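Local coordinates for peptide chain release factor subunit 1 (Methanosarcina mazei, PDB 3IR9) that ends translation by recognising the stop codons UAA, UAG and UGA, working as an archaeal release factor with a GTP-binding partner, at the zinc ion site and the interface of chains A and B. Sequence-based numbering; all coordinates share one arbitrary frame. Chains: chain A/B, Peptide chain release factor subunit 1.

Contact 1: the zinc ion site. Residues chain A 81, 83-84, 86, 106, 108-111. With ZN (zinc ion), chain C.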
# COMPACT_ATOMS: atom_id res chain seq x y z
N CYS A 81 36.44 16.61 -1.78
CA CYS A 81 37.29 17.27 -2.76
C CYS A 81 38.25 16.27 -3.40
O CYS A 81 38.81 15.39 -2.74
CB CYS A 81 38.07 18.43 -2.14
SG CYS A 81 39.04 19.34 -3.34
N VAL A 83 41.17 16.64 -4.57
CA VAL A 83 42.60 16.80 -4.31
C VAL A 83 42.93 17.00 -2.82
O VAL A 83 43.70 16.24 -2.24
CB VAL A 83 43.24 17.92 -5.17
CG1 VAL A 83 42.71 17.87 -6.59
CG2 VAL A 83 43.00 19.29 -4.57
N CYS A 84 42.35 18.02 -2.20
CA CYS A 84 42.64 18.30 -0.81
C CYS A 84 41.67 17.53 0.10
O CYS A 84 40.82 16.78 -0.38
CB CYS A 84 42.68 19.81 -0.52
SG CYS A 84 41.15 20.61 0.05
N TYR A 86 39.21 18.43 1.83
CA TYR A 86 37.90 19.03 2.07
C TYR A 86 36.77 18.00 1.92
O TYR A 86 36.80 17.15 1.04
CB TYR A 86 37.64 20.23 1.15
CG TYR A 86 36.28 20.86 1.39
CD1 TYR A 86 36.06 21.67 2.49
CD2 TYR A 86 35.22 20.61 0.53
CE1 TYR A 86 34.81 22.23 2.73
CE2 TYR A 86 33.97 21.17 0.75
CZ TYR A 86 33.77 21.98 1.86
OH TYR A 86 32.53 22.55 2.09
N CYS A 106 35.77 23.38 -4.84
CA CYS A 106 36.29 23.35 -3.47
C CYS A 106 36.51 24.76 -2.92
O CYS A 106 37.31 25.52 -3.46
CB CYS A 106 37.59 22.55 -3.41
SG CYS A 106 38.13 22.10 -1.73
N LYS A 108 38.10 25.49 -0.60
CA LYS A 108 39.42 25.47 0.01
C LYS A 108 40.54 25.61 -1.03
O LYS A 108 41.43 26.45 -0.87
CB LYS A 108 39.63 24.19 0.82
CG LYS A 108 38.93 24.22 2.17
CD LYS A 108 39.57 25.27 3.06
CE LYS A 108 38.72 25.56 4.28
NZ LYS A 108 39.16 26.81 4.96
N CYS A 109 40.50 24.80 -2.08
CA CYS A 109 41.57 24.78 -3.08
C CYS A 109 41.06 25.05 -4.49
O CYS A 109 41.84 25.11 -5.45
CB CYS A 109 42.30 23.45 -3.04
SG CYS A 109 41.48 22.15 -3.98
N GLY A 110 39.75 25.19 -4.62
CA GLY A 110 39.15 25.50 -5.91
C GLY A 110 39.04 24.34 -6.88
O GLY A 110 38.65 24.54 -8.02
N SER A 111 39.38 23.14 -6.44
CA SER A 111 39.24 21.95 -7.28
C SER A 111 37.80 21.48 -7.32
O SER A 111 36.99 21.85 -6.47
CB SER A 111 40.14 20.82 -6.78
OG SER A 111 41.50 21.17 -6.87
ZN ZN C . 40.19 21.18 -2.33

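Contact 2: the interface of chains A and B. Residues chain A 10-11, 14; chain B 14, 17-18, 21, 25.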
# COMPACT_ATOMS: atom_id res chain seq x y z
N LEU A 10 -4.60 -22.06 2.94
CA LEU A 10 -3.34 -21.70 3.58
C LEU A 10 -3.15 -20.20 3.45
O LEU A 10 -2.64 -19.54 4.35
CB LEU A 10 -2.16 -22.44 2.94
CG LEU A 10 -1.00 -22.80 3.88
CD1 LEU A 10 -0.67 -21.66 4.84
CD2 LEU A 10 -1.32 -24.06 4.66
N SER A 11 -3.58 -19.67 2.31
CA SER A 11 -3.62 -18.23 2.12
C SER A 11 -4.32 -17.59 3.30
O SER A 11 -3.76 -16.75 3.97
CB SER A 11 -4.35 -17.88 0.82
OG SER A 11 -3.62 -18.33 -0.30
N VAL A 14 -2.05 -18.17 6.65
CA VAL A 14 -0.94 -17.23 6.62
C VAL A 14 -1.46 -15.80 6.64
O VAL A 14 -0.90 -14.93 7.30
CB VAL A 14 -0.07 -17.44 5.37
CG1 VAL A 14 0.51 -16.12 4.88
CG2 VAL A 14 1.03 -18.45 5.66
N VAL B 14 6.18 -15.75 9.31
CA VAL B 14 4.87 -15.49 8.73
C VAL B 14 4.96 -14.43 7.64
O VAL B 14 4.38 -14.57 6.56
CB VAL B 14 3.87 -15.02 9.81
CG1 VAL B 14 3.61 -16.13 10.81
CG2 VAL B 14 4.43 -13.81 10.52
N ALA B 17 6.44 -16.30 4.96
CA ALA B 17 5.47 -17.24 4.41
C ALA B 17 4.40 -16.49 3.62
O ALA B 17 3.83 -17.02 2.68
CB ALA B 17 4.84 -18.07 5.51
N GLY B 18 4.15 -15.25 4.03
CA GLY B 18 3.23 -14.38 3.32
C GLY B 18 3.83 -13.90 2.01
O GLY B 18 3.11 -13.42 1.13
N LEU B 21 3.67 -17.18 -0.49
CA LEU B 21 2.30 -17.37 -0.97
C LEU B 21 1.81 -16.22 -1.85
O LEU B 21 0.92 -16.40 -2.69
CB LEU B 21 1.33 -17.61 0.20
CG LEU B 21 1.43 -18.91 1.01
CD1 LEU B 21 0.47 -18.85 2.18
CD2 LEU B 21 1.16 -20.15 0.17
N GLU B 25 0.37 -16.68 -5.59
CA GLU B 25 -0.90 -16.09 -5.99
C GLU B 25 -0.76 -15.33 -7.30
O GLU B 25 -1.70 -15.25 -8.09
CB GLU B 25 -1.45 -15.18 -4.90
CG GLU B 25 -2.23 -15.90 -3.80
CD GLU B 25 -3.63 -16.30 -4.24
OE1 GLU B 25 -4.05 -15.91 -5.35
OE2 GLU B 25 -4.32 -17.01 -3.47

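Contact 3: the interface of chains A and B. Residues chain A 28, 31-32, 35, 65, 137, 159; chain B 4.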
# COMPACT_ATOMS: atom_id res chain seq x y z
N GLY A 28 3.09 -1.57 19.32
CA GLY A 28 4.47 -1.23 19.63
C GLY A 28 4.84 0.17 19.18
O GLY A 28 5.55 0.89 19.89
N ASN A 31 2.89 2.81 21.77
CA ASN A 31 3.58 2.83 23.06
C ASN A 31 4.97 3.45 22.98
O ASN A 31 5.43 4.08 23.93
CB ASN A 31 3.70 1.41 23.64
CG ASN A 31 2.35 0.84 24.04
OD1 ASN A 31 2.25 -0.33 24.41
ND2 ASN A 31 1.31 1.67 23.96
N ALA A 32 5.63 3.28 21.84
CA ALA A 32 6.97 3.81 21.65
C ALA A 32 6.98 5.34 21.53
O ALA A 32 7.80 6.01 22.17
CB ALA A 32 7.63 3.17 20.44
N ASP A 35 6.10 6.55 24.94
CA ASP A 35 7.24 6.45 25.85
C ASP A 35 8.27 7.56 25.57
O ASP A 35 8.94 8.04 26.49
CB ASP A 35 7.86 5.05 25.80
CG ASP A 35 6.97 3.98 26.44
OD1 ASP A 35 5.88 4.32 26.95
OD2 ASP A 35 7.36 2.79 26.44
N VAL A 65 16.50 3.99 22.23
CA VAL A 65 15.43 3.77 21.27
C VAL A 65 15.40 4.86 20.19
O VAL A 65 15.39 6.05 20.50
CB VAL A 65 14.04 3.76 21.95
CG1 VAL A 65 12.95 3.51 20.92
CG2 VAL A 65 13.99 2.70 23.05
N VAL A 137 12.69 1.57 15.85
CA VAL A 137 11.24 1.57 15.72
C VAL A 137 10.76 2.52 14.62
O VAL A 137 11.24 3.64 14.50
CB VAL A 137 10.55 2.01 17.03
CG1 VAL A 137 9.08 2.32 16.78
CG2 VAL A 137 10.72 0.95 18.11
N ILE A 159 14.62 8.15 22.52
CA ILE A 159 14.79 8.08 23.96
C ILE A 159 16.24 7.68 24.21
O ILE A 159 16.76 6.76 23.57
CB ILE A 159 13.85 7.04 24.59
CG1 ILE A 159 12.39 7.41 24.29
CG2 ILE A 159 14.10 6.94 26.08
CD1 ILE A 159 11.42 6.26 24.53
N TYR B 4 8.76 -3.50 22.18
CA TYR B 4 8.07 -2.85 21.07
C TYR B 4 7.92 -3.73 19.81
O TYR B 4 7.25 -3.33 18.85
CB TYR B 4 8.78 -1.55 20.68
CG TYR B 4 8.99 -0.56 21.80
CD1 TYR B 4 7.92 0.04 22.45
CD2 TYR B 4 10.28 -0.20 22.20
CE1 TYR B 4 8.11 0.96 23.47
CE2 TYR B 4 10.48 0.71 23.22
CZ TYR B 4 9.40 1.29 23.85
OH TYR B 4 9.61 2.19 24.86

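Contact 1: the zinc ion site
The flat group here is the phenol ring of A:Tyr86, which stands beside the zinc centre without stacking on another ring. SG of A:Cys106 and the chain of A:Lys108 both lie on one side of its plane, offset outward past the rim. The lysine CG comes to 3.9 Å from the ring carbon CD1 of A:Tyr86. With CG of A:Tyr86 anti to the backbone N (chi1 -180°), the hydroxyl points away from the metal and CB faces it. The site is a zinc finger built from two CxxC motifs, 81-84 and 106-109. Sulfur SG of A:Cys109 binds ZN at 2.3 Å, SG of A:Cys106 binds ZN at 2.3 Å, and SG of A:Cys81 binds ZN at 2.4 Å. A:Cys84 SG stands farther from ZN, at 2.6 Å, probably a loosely modelled fourth ligand. The angle at zinc narrows to 89° between A:Cys106 and A:Cys81 but opens to 121° between A:Cys109 and A:Cys106. Backbone N-H groups of A:Val83, A:Lys108, A:Cys109 and A:Ser111 make weak hydrogen bonds to coordinating sulfurs, which may temper the charge they would carry. A:Val83 CG2 packs toward the metal at 4.1 Å from ZN. The first motif starts on the last residue of strand 75-81 and runs into the loop, the second lies in the loop before strand 113-120, so the metal ties loops together at the far tip of the strand-rich part, probably as a structural zinc.

Contact 2: the interface of chains A and B
Hydroxyl OG of A:Ser11 is the polar atom nearest a polar partner across this patch, yet the number of hydrogen bonds gripping it from the other chain is zero. The carboxylate oxygen OE2 of B:Glu25 stands 3.5 Å from A:Ser11 OG, too far to count as a bond. B:Glu25 bends at chi2 (-76°) to bring its carboxylate toward the serine. The contact is therefore an apolar helix-to-helix packing, with the first turns of helix 10-41 of chain A crossing helix 10-42 of chain B obliquely, the two running in broadly opposed directions. A:Val14 is the knob at its centre. Its CG1 branch rests on the backbone of B:Gly18, 3.6 Å from the glycine CA, where the lack of a side chain permits close approach. The other branch, CG2, meets the methyl CB of B:Ala17 at 3.8 Å. B:Leu21 crosses A:Val14 obliquely. Its CG is anti to its own carbonyl carbon (chi1 -68°), a setting that carries CD1 toward chain A. A:Leu10 flanks the pair and crosses B:Leu21 at about a right angle, methyl against methyl, CD1 to CD1 at 4.0 Å. A twin patch with the chains exchanged completes the two-fold pairing, which may belong to the crystal rather than to the working factor. B:Leu21 CD1 sits against the branch point of the valine, 3.5 Å from A:Val14 CB.

Contact 3: the interface of chains A and B
B:Tyr4 turns CG anti to its carbonyl carbon (chi1 -54°), and A:Asp35 does likewise (chi1 -71°), so that phenol and carboxylate meet where the N-terminal arm of chain B inserts into the eRF1 domain 3 of chain A. The phenol OH of B:Tyr4 donates a hydrogen bond to OD2 of A:Asp35 at 2.8 Å. OD2 receives it on the anti lone pair, the one away from OD1. The same oxygen lies at the edge of the ring and in its plane, 3.6 Å from B:Tyr4 CE1, while the carboxylate plane is turned 62° from the ring. This bond fixes the outer end of the tyrosine, and the aspartate's charge would probably polarise the hydroxyl. One ring face is taken by helix 10-41: the methyl CB of A:Ala32 sits over it, 4.0 Å from the ring centroid and displaced toward the rim. Its CA touches the same border, 3.6 Å from CE1 of B:Tyr4. One turn earlier in the helix, A:Gly28 brings its backbone against the arm, with its carbonyl O 3.6 Å from the ring carbon CD1 of B:Tyr4. A:Val65 reaches tip to tip with the ring, its CG2 4.0 Å from B:Tyr4 CE2. At the base of the side chain, A:Val137 of strand 135-139 crosses at about a right angle and points CG2 at B:Tyr4 CB from 4.1 Å.

Contacts 2 and 3 share helix 10-41 of chain A: contact 2 uses its first turns, contact 3 its later part, and their C-alpha centres lie about 29 Å apart. On chain B the N-terminal arm enters contact 3, and the helix that follows it enters contact 2, so each subunit embraces its two-fold mate by helix and arm together. Contact 1 lies well away from both, its C-alpha centre about 55 Å from that of contact 2 and 43 Å from that of contact 3. The natural factor pairs with a GTP-binding subunit, so this homodimer of an isolated fragment may be a product of crystallisation.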